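Local coordinates for melanin biosynthesis protein TyrA, putative (Shewanella oneidensis, PDB 2IIZ), which binds heme b and, as a member of the DyP-type peroxidase family, probably works as a dye-decolorizing peroxidase, at residues G18-V23 and R108-D113; P76-E81 and D172-G177; P85-Q90 and Y180-K185; R160-V165 and E240-S245. All blocks are in the same frame, centred on the assembly; numbering follows the deposited sequence.

Contact 1. Residues G18-V23 and R108-D113; sequences GNLHSV and RCDRYD. With EDO (1,2-ethanediol), chain E; EDO (1,2-ethanediol), chain D.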
# COMPACT_ATOMS: atom_id res chain seq x y z
N GLY A 18 -17.86 6.02 3.15
CA GLY A 18 -16.38 5.99 3.05
C GLY A 18 -15.71 4.95 3.92
O GLY A 18 -16.33 4.48 4.88
N ASN A 19 -14.46 4.60 3.59
CA ASN A 19 -13.64 3.62 4.33
C ASN A 19 -12.20 4.04 4.43
O ASN A 19 -11.73 4.84 3.63
CB ASN A 19 -13.63 2.24 3.64
CG ASN A 19 -14.99 1.56 3.65
OD1 ASN A 19 -15.86 1.90 2.86
ND2 ASN A 19 -15.17 0.62 4.54
N LEU A 20 -11.49 3.48 5.40
CA LEU A 20 -10.08 3.80 5.57
C LEU A 20 -9.17 3.28 4.44
O LEU A 20 -8.09 3.84 4.23
CB LEU A 20 -9.56 3.28 6.91
CG LEU A 20 -10.26 3.83 8.15
CD1 LEU A 20 -9.75 3.17 9.46
CD2 LEU A 20 -10.10 5.32 8.23
N HIS A 21 -9.58 2.23 3.73
CA HIS A 21 -8.71 1.59 2.73
C HIS A 21 -9.50 1.00 1.57
O HIS A 21 -10.69 0.76 1.68
CB HIS A 21 -7.91 0.46 3.33
CG HIS A 21 -7.02 0.82 4.49
ND1 HIS A 21 -5.87 1.57 4.34
CD2 HIS A 21 -7.09 0.50 5.81
CE1 HIS A 21 -5.28 1.71 5.52
NE2 HIS A 21 -6.00 1.07 6.43
N SER A 22 -8.80 0.77 0.47
CA SER A 22 -9.42 0.22 -0.73
C SER A 22 -8.38 -0.39 -1.67
O SER A 22 -7.19 -0.05 -1.62
CB SER A 22 -10.10 1.35 -1.50
OG SER A 22 -9.12 2.25 -1.95
N VAL A 23 -8.85 -1.30 -2.53
CA VAL A 23 -8.03 -1.91 -3.59
C VAL A 23 -8.77 -1.81 -4.93
O VAL A 23 -10.01 -2.00 -5.01
CB VAL A 23 -7.75 -3.36 -3.29
CG1 VAL A 23 -6.86 -3.99 -4.35
CG2 VAL A 23 -7.09 -3.49 -1.91
N ARG A 108 -13.30 -2.44 -0.77
CA ARG A 108 -13.15 -1.47 0.33
C ARG A 108 -13.32 -2.04 1.73
O ARG A 108 -14.06 -3.00 1.92
CB ARG A 108 -14.09 -0.28 0.10
CG ARG A 108 -13.32 0.88 -0.45
CD ARG A 108 -14.15 1.85 -1.16
NE ARG A 108 -15.07 2.54 -0.28
CZ ARG A 108 -15.69 3.67 -0.58
NH1 ARG A 108 -15.48 4.28 -1.74
NH2 ARG A 108 -16.51 4.20 0.30
N CYS A 109 -12.63 -1.43 2.70
CA CYS A 109 -12.66 -1.90 4.09
C CYS A 109 -11.87 -0.94 4.99
O CYS A 109 -10.96 -0.24 4.53
CB CYS A 109 -12.01 -3.29 4.18
SG CYS A 109 -12.29 -4.20 5.72
N ASP A 110 -12.23 -0.93 6.27
CA ASP A 110 -11.46 -0.22 7.29
C ASP A 110 -10.23 -1.02 7.78
O ASP A 110 -9.46 -0.54 8.62
CB ASP A 110 -12.39 0.13 8.45
CG ASP A 110 -13.51 1.07 8.01
OD1 ASP A 110 -13.36 1.72 6.95
OD2 ASP A 110 -14.53 1.17 8.71
N ARG A 111 -10.06 -2.22 7.24
CA ARG A 111 -8.90 -3.06 7.53
C ARG A 111 -8.26 -3.41 6.22
O ARG A 111 -8.92 -3.81 5.26
CB ARG A 111 -9.31 -4.35 8.25
CG ARG A 111 -9.74 -4.14 9.68
CD ARG A 111 -10.02 -5.42 10.41
NE ARG A 111 -8.87 -6.33 10.42
CZ ARG A 111 -8.79 -7.42 11.19
NH1 ARG A 111 -9.78 -7.74 12.02
NH2 ARG A 111 -7.71 -8.20 11.15
N TYR A 112 -6.95 -3.25 6.18
CA TYR A 112 -6.14 -3.45 4.98
C TYR A 112 -5.78 -4.89 4.83
O TYR A 112 -5.66 -5.38 3.73
CB TYR A 112 -4.88 -2.63 5.15
CG TYR A 112 -3.83 -2.62 4.07
CD1 TYR A 112 -2.90 -3.66 3.95
CD2 TYR A 112 -3.73 -1.54 3.18
CE1 TYR A 112 -1.92 -3.64 2.96
CE2 TYR A 112 -2.74 -1.50 2.17
CZ TYR A 112 -1.83 -2.55 2.07
OH TYR A 112 -0.84 -2.55 1.09
N ASP A 113 -5.61 -5.58 5.95
CA ASP A 113 -5.21 -6.97 5.89
C ASP A 113 -6.31 -7.81 5.25
O ASP A 113 -6.05 -8.74 4.49
CB ASP A 113 -4.74 -7.50 7.28
CG ASP A 113 -5.77 -7.33 8.43
OD1 ASP A 113 -6.90 -6.79 8.25
OD2 ASP A 113 -5.40 -7.77 9.57
C1 EDO E . -5.27 -3.62 9.39
O1 EDO E . -4.35 -4.28 8.50
C2 EDO E . -5.30 -2.13 9.05
O2 EDO E . -6.44 -1.44 9.59
C1 EDO D . -14.18 4.66 9.26
O1 EDO D . -15.24 5.55 8.95
C2 EDO D . -14.08 4.50 10.78
O2 EDO D . -13.33 3.33 11.10

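Contact 2. Residues P76-E81 and D172-G177; sequences PESRPE and DPEFKG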
# COMPACT_ATOMS: atom_id res chain seq x y z
N PRO A 76 -23.72 -10.22 -25.02
CA PRO A 76 -24.11 -9.81 -26.37
C PRO A 76 -25.62 -9.61 -26.62
O PRO A 76 -25.99 -8.89 -27.56
CB PRO A 76 -23.57 -10.96 -27.25
CG PRO A 76 -23.46 -12.13 -26.32
CD PRO A 76 -23.17 -11.58 -24.97
N GLU A 77 -26.46 -10.24 -25.80
CA GLU A 77 -27.92 -10.25 -25.99
C GLU A 77 -28.62 -8.94 -25.59
O GLU A 77 -29.70 -8.62 -26.10
CB GLU A 77 -28.57 -11.42 -25.23
CG GLU A 77 -28.50 -12.77 -25.95
CD GLU A 77 -28.93 -13.95 -25.07
OE1 GLU A 77 -28.51 -14.00 -23.89
OE2 GLU A 77 -29.68 -14.82 -25.57
N SER A 78 -28.00 -8.19 -24.68
CA SER A 78 -28.64 -7.03 -24.07
C SER A 78 -27.57 -6.07 -23.52
O SER A 78 -26.45 -6.48 -23.25
CB SER A 78 -29.56 -7.48 -22.93
OG SER A 78 -28.81 -7.85 -21.77
N ARG A 79 -27.95 -4.80 -23.34
CA ARG A 79 -27.02 -3.72 -22.99
C ARG A 79 -27.69 -2.59 -22.23
O ARG A 79 -28.84 -2.24 -22.54
CB ARG A 79 -26.48 -3.08 -24.25
CG ARG A 79 -25.24 -3.69 -24.80
CD ARG A 79 -24.90 -2.98 -26.09
NE ARG A 79 -24.55 -1.59 -25.85
CZ ARG A 79 -23.33 -1.15 -25.55
NH1 ARG A 79 -22.31 -1.98 -25.43
NH2 ARG A 79 -23.14 0.14 -25.36
N PRO A 80 -26.97 -2.01 -21.25
CA PRO A 80 -27.39 -0.75 -20.65
C PRO A 80 -27.60 0.31 -21.73
O PRO A 80 -26.78 0.43 -22.65
CB PRO A 80 -26.21 -0.36 -19.74
CG PRO A 80 -25.45 -1.60 -19.51
CD PRO A 80 -25.71 -2.51 -20.68
N GLU A 81 -28.69 1.06 -21.62
CA GLU A 81 -29.14 2.00 -22.64
C GLU A 81 -28.03 2.95 -23.10
O GLU A 81 -27.81 3.15 -24.30
CB GLU A 81 -30.33 2.80 -22.11
CG GLU A 81 -30.96 3.75 -23.13
CD GLU A 81 -32.09 4.60 -22.57
OE1 GLU A 81 -32.07 4.95 -21.36
OE2 GLU A 81 -33.01 4.93 -23.35
N ASP A 172 -34.51 2.14 -17.43
CA ASP A 172 -33.91 0.98 -18.11
C ASP A 172 -34.17 -0.29 -17.29
O ASP A 172 -33.31 -0.78 -16.57
CB ASP A 172 -32.40 1.21 -18.35
CG ASP A 172 -31.79 0.22 -19.37
OD1 ASP A 172 -32.52 -0.50 -20.09
OD2 ASP A 172 -30.56 0.18 -19.43
N PRO A 173 -35.38 -0.84 -17.40
CA PRO A 173 -35.83 -1.88 -16.48
C PRO A 173 -34.82 -3.03 -16.29
O PRO A 173 -34.53 -3.42 -15.15
CB PRO A 173 -37.13 -2.39 -17.12
CG PRO A 173 -37.63 -1.25 -17.93
CD PRO A 173 -36.41 -0.52 -18.41
N GLU A 174 -34.30 -3.56 -17.40
CA GLU A 174 -33.42 -4.74 -17.33
C GLU A 174 -32.18 -4.50 -16.45
O GLU A 174 -31.68 -5.44 -15.86
CB GLU A 174 -32.99 -5.21 -18.73
CG GLU A 174 -31.95 -6.36 -18.69
CD GLU A 174 -31.78 -7.13 -20.00
OE1 GLU A 174 -32.29 -6.67 -21.06
OE2 GLU A 174 -31.14 -8.20 -19.96
N PHE A 175 -31.71 -3.25 -16.38
CA PHE A 175 -30.47 -2.90 -15.66
C PHE A 175 -30.64 -2.02 -14.40
O PHE A 175 -29.66 -1.48 -13.87
CB PHE A 175 -29.50 -2.24 -16.63
CG PHE A 175 -29.16 -3.12 -17.79
CD1 PHE A 175 -28.11 -4.04 -17.69
CD2 PHE A 175 -29.88 -3.05 -18.97
CE1 PHE A 175 -27.79 -4.86 -18.75
CE2 PHE A 175 -29.58 -3.87 -20.05
CZ PHE A 175 -28.53 -4.78 -19.94
N LYS A 176 -31.87 -1.90 -13.93
CA LYS A 176 -32.18 -1.24 -12.67
C LYS A 176 -31.36 -1.90 -11.56
O LYS A 176 -31.27 -3.13 -11.51
CB LYS A 176 -33.69 -1.35 -12.37
CG LYS A 176 -34.12 -0.88 -10.98
CD LYS A 176 -35.66 -0.80 -10.84
CE LYS A 176 -36.09 -0.81 -9.37
N GLY A 177 -30.77 -1.09 -10.70
CA GLY A 177 -29.83 -1.57 -9.69
C GLY A 177 -28.37 -1.43 -10.10
O GLY A 177 -27.47 -1.65 -9.30

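Contact 3. Residues P85-Q90 and Y180-K185; sequences PFPAMQ and YIHVQK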
# COMPACT_ATOMS: atom_id res chain seq x y z
N PRO A 85 -17.77 4.23 -24.33
CA PRO A 85 -16.39 4.36 -23.87
C PRO A 85 -16.11 5.66 -23.11
O PRO A 85 -16.95 6.55 -23.08
CB PRO A 85 -15.57 4.27 -25.15
CG PRO A 85 -16.53 3.73 -26.22
CD PRO A 85 -17.86 4.21 -25.80
N PHE A 86 -14.94 5.75 -22.50
CA PHE A 86 -14.59 6.93 -21.74
C PHE A 86 -14.57 8.07 -22.72
O PHE A 86 -14.09 7.91 -23.85
CB PHE A 86 -13.23 6.78 -21.06
CG PHE A 86 -12.85 7.96 -20.19
CD1 PHE A 86 -13.28 8.05 -18.87
CD2 PHE A 86 -12.05 8.99 -20.70
CE1 PHE A 86 -12.93 9.14 -18.07
CE2 PHE A 86 -11.69 10.09 -19.91
CZ PHE A 86 -12.12 10.17 -18.60
N PRO A 87 -15.10 9.23 -22.31
CA PRO A 87 -15.18 10.36 -23.23
C PRO A 87 -13.85 11.16 -23.28
O PRO A 87 -13.72 12.21 -22.65
CB PRO A 87 -16.34 11.17 -22.66
CG PRO A 87 -16.20 10.96 -21.15
CD PRO A 87 -15.65 9.58 -20.98
N ALA A 88 -12.89 10.65 -24.05
CA ALA A 88 -11.59 11.30 -24.18
C ALA A 88 -11.74 12.79 -24.50
O ALA A 88 -12.58 13.17 -25.32
CB ALA A 88 -10.76 10.62 -25.30
N MSE A 89 -10.95 13.62 -23.84
CA MSE A 89 -10.88 15.02 -24.23
C MSE A 89 -9.59 15.69 -23.78
O MSE A 89 -8.89 15.21 -22.88
CB MSE A 89 -12.13 15.78 -23.76
CG MSE A 89 -12.54 15.54 -22.32
SE MSE A 89 -14.13 16.55 -21.85
CE MSE A 89 -15.49 15.17 -22.04
N GLN A 90 -9.29 16.82 -24.42
CA GLN A 90 -8.00 17.48 -24.29
C GLN A 90 -8.06 18.93 -24.78
O GLN A 90 -8.57 19.20 -25.87
CB GLN A 90 -6.95 16.71 -25.10
CG GLN A 90 -5.66 17.47 -25.38
CD GLN A 90 -4.58 16.58 -25.96
OE1 GLN A 90 -4.70 16.10 -27.09
NE2 GLN A 90 -3.51 16.34 -25.19
N TYR A 180 -23.42 3.61 -13.69
CA TYR A 180 -22.40 3.95 -14.69
C TYR A 180 -21.16 4.47 -13.99
O TYR A 180 -21.23 5.45 -13.22
CB TYR A 180 -22.92 4.96 -15.72
CG TYR A 180 -23.98 4.40 -16.66
CD1 TYR A 180 -23.62 3.68 -17.80
CD2 TYR A 180 -25.33 4.61 -16.42
CE1 TYR A 180 -24.61 3.17 -18.67
CE2 TYR A 180 -26.31 4.11 -17.28
CZ TYR A 180 -25.95 3.39 -18.40
OH TYR A 180 -26.94 2.91 -19.25
N ILE A 181 -20.03 3.83 -14.24
CA ILE A 181 -18.82 4.11 -13.49
C ILE A 181 -17.71 4.66 -14.38
O ILE A 181 -17.48 4.16 -15.47
CB ILE A 181 -18.39 2.84 -12.73
CG1 ILE A 181 -19.55 2.45 -11.79
CG2 ILE A 181 -17.07 3.07 -11.96
CD1 ILE A 181 -19.23 1.41 -10.80
N HIS A 182 -17.01 5.69 -13.91
CA HIS A 182 -15.87 6.24 -14.63
C HIS A 182 -14.72 6.40 -13.65
O HIS A 182 -14.92 6.85 -12.51
CB HIS A 182 -16.20 7.58 -15.25
CG HIS A 182 -17.22 7.51 -16.35
ND1 HIS A 182 -18.56 7.74 -16.13
CD2 HIS A 182 -17.09 7.25 -17.67
CE1 HIS A 182 -19.22 7.61 -17.27
NE2 HIS A 182 -18.35 7.31 -18.22
N VAL A 183 -13.52 6.05 -14.09
CA VAL A 183 -12.36 6.04 -13.23
C VAL A 183 -11.26 6.85 -13.92
O VAL A 183 -10.95 6.62 -15.11
CB VAL A 183 -11.94 4.59 -12.98
CG1 VAL A 183 -10.77 4.52 -12.02
CG2 VAL A 183 -13.13 3.78 -12.45
N GLN A 184 -10.68 7.80 -13.18
CA GLN A 184 -9.53 8.56 -13.65
C GLN A 184 -8.46 8.46 -12.58
O GLN A 184 -8.70 8.86 -11.45
CB GLN A 184 -9.88 10.03 -13.86
CG GLN A 184 -10.88 10.32 -14.97
CD GLN A 184 -10.85 11.79 -15.38
OE1 GLN A 184 -11.51 12.64 -14.76
NE2 GLN A 184 -10.08 12.11 -16.43
N LYS A 185 -7.30 7.94 -12.93
CA LYS A 185 -6.16 7.95 -12.02
C LYS A 185 -5.45 9.29 -12.19
O LYS A 185 -4.77 9.50 -13.20
CB LYS A 185 -5.18 6.81 -12.31
CG LYS A 185 -4.05 6.71 -11.25
CD LYS A 185 -3.14 5.51 -11.47
CE LYS A 185 -2.06 5.79 -12.50
NZ LYS A 185 -1.08 4.67 -12.60

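Contact 4. Residues R160-V165 and E240-S245; sequences RHRQEV and EILRQS. With HEM (protoporphyrin IX containing Fe), chain C.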
# COMPACT_ATOMS: atom_id res chain seq x y z
N ARG A 160 -30.40 8.33 1.33
CA ARG A 160 -31.13 7.71 0.23
C ARG A 160 -30.97 8.45 -1.08
O ARG A 160 -31.20 7.87 -2.13
CB ARG A 160 -32.63 7.61 0.56
CG ARG A 160 -32.97 6.34 1.31
CD ARG A 160 -32.99 5.15 0.36
NE ARG A 160 -32.10 4.08 0.79
CZ ARG A 160 -31.89 2.95 0.10
NH1 ARG A 160 -32.51 2.73 -1.05
NH2 ARG A 160 -31.04 2.04 0.58
N HIS A 161 -30.58 9.72 -1.02
CA HIS A 161 -30.27 10.45 -2.24
C HIS A 161 -29.15 9.78 -3.03
O HIS A 161 -29.17 9.80 -4.25
CB HIS A 161 -29.90 11.91 -1.96
CG HIS A 161 -30.03 12.79 -3.16
ND1 HIS A 161 -31.22 12.93 -3.85
CD2 HIS A 161 -29.13 13.57 -3.80
CE1 HIS A 161 -31.04 13.76 -4.86
NE2 HIS A 161 -29.78 14.17 -4.85
N ARG A 162 -28.18 9.18 -2.34
CA ARG A 162 -27.11 8.41 -2.99
C ARG A 162 -27.67 7.39 -3.97
O ARG A 162 -27.23 7.29 -5.11
CB ARG A 162 -26.28 7.66 -1.97
CG ARG A 162 -25.64 8.53 -0.92
CD ARG A 162 -25.11 7.69 0.23
NE ARG A 162 -23.77 7.19 -0.04
CZ ARG A 162 -22.66 7.92 0.08
NH1 ARG A 162 -22.70 9.19 0.46
NH2 ARG A 162 -21.48 7.36 -0.19
N GLN A 163 -28.64 6.62 -3.52
CA GLN A 163 -29.22 5.61 -4.38
C GLN A 163 -29.87 6.30 -5.60
O GLN A 163 -29.67 5.89 -6.74
CB GLN A 163 -30.20 4.73 -3.58
CG GLN A 163 -29.52 3.57 -2.78
CD GLN A 163 -28.67 4.05 -1.60
OE1 GLN A 163 -28.80 5.18 -1.14
NE2 GLN A 163 -27.78 3.17 -1.10
N GLU A 164 -30.64 7.35 -5.32
CA GLU A 164 -31.33 8.14 -6.35
C GLU A 164 -30.36 8.62 -7.45
O GLU A 164 -30.68 8.56 -8.65
CB GLU A 164 -32.00 9.35 -5.68
CG GLU A 164 -33.02 10.10 -6.53
CD GLU A 164 -34.42 9.53 -6.44
OE1 GLU A 164 -34.65 8.63 -5.59
OE2 GLU A 164 -35.28 9.99 -7.22
N VAL A 165 -29.19 9.08 -7.04
CA VAL A 165 -28.19 9.62 -7.98
C VAL A 165 -27.44 8.50 -8.69
O VAL A 165 -27.23 8.56 -9.89
CB VAL A 165 -27.18 10.54 -7.27
CG1 VAL A 165 -26.02 10.94 -8.21
CG2 VAL A 165 -27.87 11.79 -6.77
N GLU A 240 -26.06 15.73 -10.70
CA GLU A 240 -25.23 15.17 -9.62
C GLU A 240 -24.52 13.88 -10.00
O GLU A 240 -24.93 13.20 -10.93
CB GLU A 240 -26.10 14.89 -8.38
CG GLU A 240 -26.31 16.09 -7.45
CD GLU A 240 -27.34 15.80 -6.36
OE1 GLU A 240 -28.55 15.82 -6.67
OE2 GLU A 240 -26.93 15.55 -5.20
N ILE A 241 -23.46 13.56 -9.26
CA ILE A 241 -22.87 12.24 -9.28
C ILE A 241 -22.53 11.83 -7.84
O ILE A 241 -22.45 12.68 -6.94
CB ILE A 241 -21.59 12.16 -10.13
CG1 ILE A 241 -20.57 13.22 -9.71
CG2 ILE A 241 -21.91 12.31 -11.61
CD1 ILE A 241 -19.14 12.77 -9.91
N LEU A 242 -22.32 10.54 -7.63
CA LEU A 242 -21.85 10.07 -6.35
C LEU A 242 -20.42 9.61 -6.51
O LEU A 242 -20.13 8.59 -7.11
CB LEU A 242 -22.72 8.94 -5.79
CG LEU A 242 -22.20 8.34 -4.48
CD1 LEU A 242 -22.50 9.24 -3.28
CD2 LEU A 242 -22.74 6.95 -4.27
N ARG A 243 -19.51 10.38 -5.96
CA ARG A 243 -18.10 10.05 -6.07
C ARG A 243 -17.70 9.12 -4.96
O ARG A 243 -18.21 9.22 -3.84
CB ARG A 243 -17.25 11.29 -5.95
CG ARG A 243 -17.35 12.22 -7.11
CD ARG A 243 -16.83 13.57 -6.69
NE ARG A 243 -17.79 14.26 -5.83
CZ ARG A 243 -17.49 15.11 -4.86
NH1 ARG A 243 -16.23 15.42 -4.58
NH2 ARG A 243 -18.48 15.66 -4.16
N GLN A 244 -16.76 8.24 -5.28
CA GLN A 244 -16.24 7.28 -4.34
C GLN A 244 -14.72 7.33 -4.33
O GLN A 244 -14.10 6.31 -4.06
CB GLN A 244 -16.69 5.88 -4.75
CG GLN A 244 -18.18 5.59 -4.55
CD GLN A 244 -18.59 5.38 -3.10
OE1 GLN A 244 -17.78 5.53 -2.19
NE2 GLN A 244 -19.86 5.03 -2.88
N SER A 245 -14.14 8.50 -4.64
CA SER A 245 -12.69 8.61 -4.85
C SER A 245 -11.91 8.52 -3.57
O SER A 245 -12.45 8.80 -2.50
CB SER A 245 -12.33 9.94 -5.48
OG SER A 245 -13.28 10.32 -6.42
CHA HEM C . -16.01 18.82 -5.34
CHB HEM C . -11.36 17.57 -5.31
CHC HEM C . -11.77 15.67 -9.68
CHD HEM C . -16.50 16.39 -9.51
C1A HEM C . -14.70 18.68 -4.96
C2A HEM C . -14.12 19.20 -3.74
C3A HEM C . -12.82 18.84 -3.75
C4A HEM C . -12.57 18.10 -4.96
CMA HEM C . -11.76 19.16 -2.69
CAA HEM C . -14.88 20.01 -2.67
CBA HEM C . -15.47 19.10 -1.57
CGA HEM C . -16.73 18.42 -2.05
O1A HEM C . -16.71 17.18 -2.33
O2A HEM C . -17.79 19.10 -2.17
C1B HEM C . -11.07 16.97 -6.49
C2B HEM C . -9.76 16.50 -6.88
C3B HEM C . -9.88 15.97 -8.10
C4B HEM C . -11.26 16.10 -8.50
CMB HEM C . -8.51 16.64 -5.98
CAB HEM C . -8.81 15.33 -9.00
CBB HEM C . -7.56 15.77 -9.01
C1C HEM C . -13.08 15.73 -10.01
C2C HEM C . -13.62 15.30 -11.28
C3C HEM C . -14.94 15.50 -11.24
C4C HEM C . -15.26 16.05 -9.94
CMC HEM C . -12.74 14.73 -12.40
CAC HEM C . -15.98 15.21 -12.33
CBC HEM C . -15.70 14.72 -13.55
C1D HEM C . -16.82 17.08 -8.38
C2D HEM C . -18.16 17.41 -7.97
C3D HEM C . -18.01 18.17 -6.67
C4D HEM C . -16.59 18.22 -6.42
CMD HEM C . -19.46 17.07 -8.72
CAD HEM C . -19.11 18.78 -5.78
CBD HEM C . -19.24 20.25 -6.14
CGD HEM C . -20.48 20.88 -5.56
O1D HEM C . -20.34 21.67 -4.58
O2D HEM C . -21.59 20.59 -6.08
NA HEM C . -13.73 18.00 -5.68
NB HEM C . -11.97 16.71 -7.50
NC HEM C . -14.10 16.19 -9.20
ND HEM C . -15.92 17.57 -7.44
FE HEM C . -13.87 17.30 -7.53

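Contact 1. Residues G18-V23 and R108-D113
His21 and Cys109 form an antiparallel hydrogen-bonded pair with CA atoms 5.4 Å apart, and the next pair along, Ser22 and Arg108, is non-hydrogen-bonded and closes to 4.2 Å between CA atoms. Cys109 N gives a good bond to His21 O, whereas the return bond from His21 N to Cys109 O is weak. On the face shared by Ser22 and Arg108, Ser22 CB packs on Arg108 CG at 3.4 Å. The arginine chain bends at chi3 (67°), which brings NE to Asn19 OD1 at 3.3 Å, the oxygen lying in the guanidinium plane; Asn61 also bonds OD1, and Ala59 O takes a hydrogen from ND2. Arg108 NH1 is bonded to Gln244 OE1. These are neighbouring strands, 21-29 and 103-109, of the antiparallel sheet of a DyP-type peroxidase, caught where strand 103-109 runs out toward helix 112-125. At that exit Asp110 OD1 accepts Leu20 N at 3.0 Å (N-H...O 161°) on its anti side, and a weak bond from Asn19 ND2 reaches the same oxygen. Tyr112 CB sits over one face of the His21 imidazole, 4.0 Å from its centroid. The phenol ring follows in a T-shaped stack, its edge toward the His21 face, with centroids 5.5 Å apart and planes at 80°. His21 of the second subunit meets this imidazole, and Phe139 of that subunit the Tyr112 ring, at the interface of the two chains.

Contact 2. Residues P76-E81 and D172-G177
Phe175 turns one ring face to Pro80, the two side chains crossing at about a right angle. The contact ties the N-terminal to the C-terminal family region of a DyP-type peroxidase through two loops. Loop 76-81 follows helix 71-74, and loop 172-177 makes a short 3-10 turn at Pro173-Glu174. Inside that turn Phe175 N bonds back to Asp172 O; the side chains of both residues point toward loop 76-81. Pro80 N stands 3.4 Å above one ring face, displaced toward the rim. Beside it Pro80 CD makes a CH-pi contact, 3.9 Å from the ring centroid and 22° off the normal. The opposite face is covered by Glu174 CG, again toward the rim, which sandwiches the ring between its own neighbour and the facing loop; Phe306 of helix 304-308 adds a further aromatic contact. An alanine at Phe175 would probably open a gap beside Pro80, leaving its CD and the Phe306 ring without their aromatic partner. Polar bonds pin the loops beyond the ring. Asp172 OD2 accepts Glu81 N at 3.0 Å with an N-H...O angle of 159°, the donor lying above the carboxylate plane. The side chain of Glu81 runs on extended, and its OE1 remains 5.4 Å from Asp172 OD2, a like-charge pair that probably repels mildly. Farther along, Ser78 OG donates to Glu174 OE2 at 3.0 Å, approaching from 57° above the carboxylate plane, while Ser78 CB lies 3.4 Å from Glu174 OE1.

Contact 3. Residues P85-Q90 and Y180-K185
Phe86 turns the CZ end of its ring to Gln184 and its CD1 side to His182. NE2 of Gln184 lies at the phenyl edge, near the ring plane, 3.6 Å from Phe86 CZ. Gln184 CG also touches the ring, 3.9 Å from Phe86 CE1, and the two side chains cross at about a right angle with ring and amide planes 42° apart. Phe86 CG is anti to its backbone N (chi1 -177°), which carries the ring toward strand 179-188, though CB itself does not point there. His182 comes in obliquely, its CD2 4.1 Å from Phe86 CD1. Here the loop leading to strand 89-91 packs against strand 179-188 of the main antiparallel sheet, and no hydrogen bond crosses between them. Pro87 CD lies 3.3 Å above one face of the Phe86 ring, offset toward the rim; Pro87 is itself the centre of an inverse gamma turn. The same CD reaches 4.3 Å from His182 CD2. Beyond the pair, Phe268 stacks on His182, and Gln184, which touches the heme, has OE1 bonded to Tyr186 OH. An alanine at Phe86 would probably open a gap beside His182 and leave the NE2 side of the Gln184 amide less confined.

Contact 4. Residues R160-V165 and E240-S245
Glu240 reaches from strand 238-249 to Val165 and His161 of helix 160-166. Its CB rests on Val165, 3.9 Å from CG2, with the two side chains crossing at about a right angle. CG is anti to the carbonyl carbon (chi1 -85°); beyond it the chain is extended (chi2 172°), and CD lies at the edge of the His161 imidazole, in its plane. Tip meets tip: His161 NE2 donates to Glu240 OE1 at 2.7 Å, nearly straight at 175° and on the syn side of the carboxylate. The second oxygen, OE2, is 3.3 Å from His161 CD2. One turn further along the helix, Val165 CG1 presses on the backbone of the strand, 3.6 Å from Ile241 CA. This is a helix packed against strand 238-249, next to the outermost strand 231-232 of the antiparallel DyP sheet; the strand's other side looks onto the heme. Arg162 extends the packing: Leu242 CD1 sits 3.6 Å from its CZ, over the centre of one guanidinium face. The N-H groups at the rim are used by other partners, NE by Cys15 O among them. Arg243, whose CB points away from the helix, carries the strand to the cofactor. Its NH1 and NH2 both donate to heme propionate O1A, at 2.9 and 3.0 Å, while the guanidinium lies flat over heme C3D and NH1 also forms a salt bridge with Asp152.

How the contacts relate
Contacts 1, 3 and 4 all reach the main antiparallel sheet, whereas contact 2 joins two loops, away from the annotated sites. Contact 1 and contact 4 touch directly: Arg108 NH1 lies 2.7 Å from Gln244 OE1, a probable hydrogen bond, though their centres are 19 Å apart. Contact 2 meets contact 3 by packing, Pro80 CB standing 3.4 Å from Tyr180 OH. Contacts 3 and 4 do not touch, their nearest atoms being about 7 Å apart, yet both border the heme, through Gln184 and Arg243. By side-chain approach, Gln184 lies about 8 Å from His225, the axial iron ligand. Contact 1 is more remote, Gly18 lying about 12 Å from the heme.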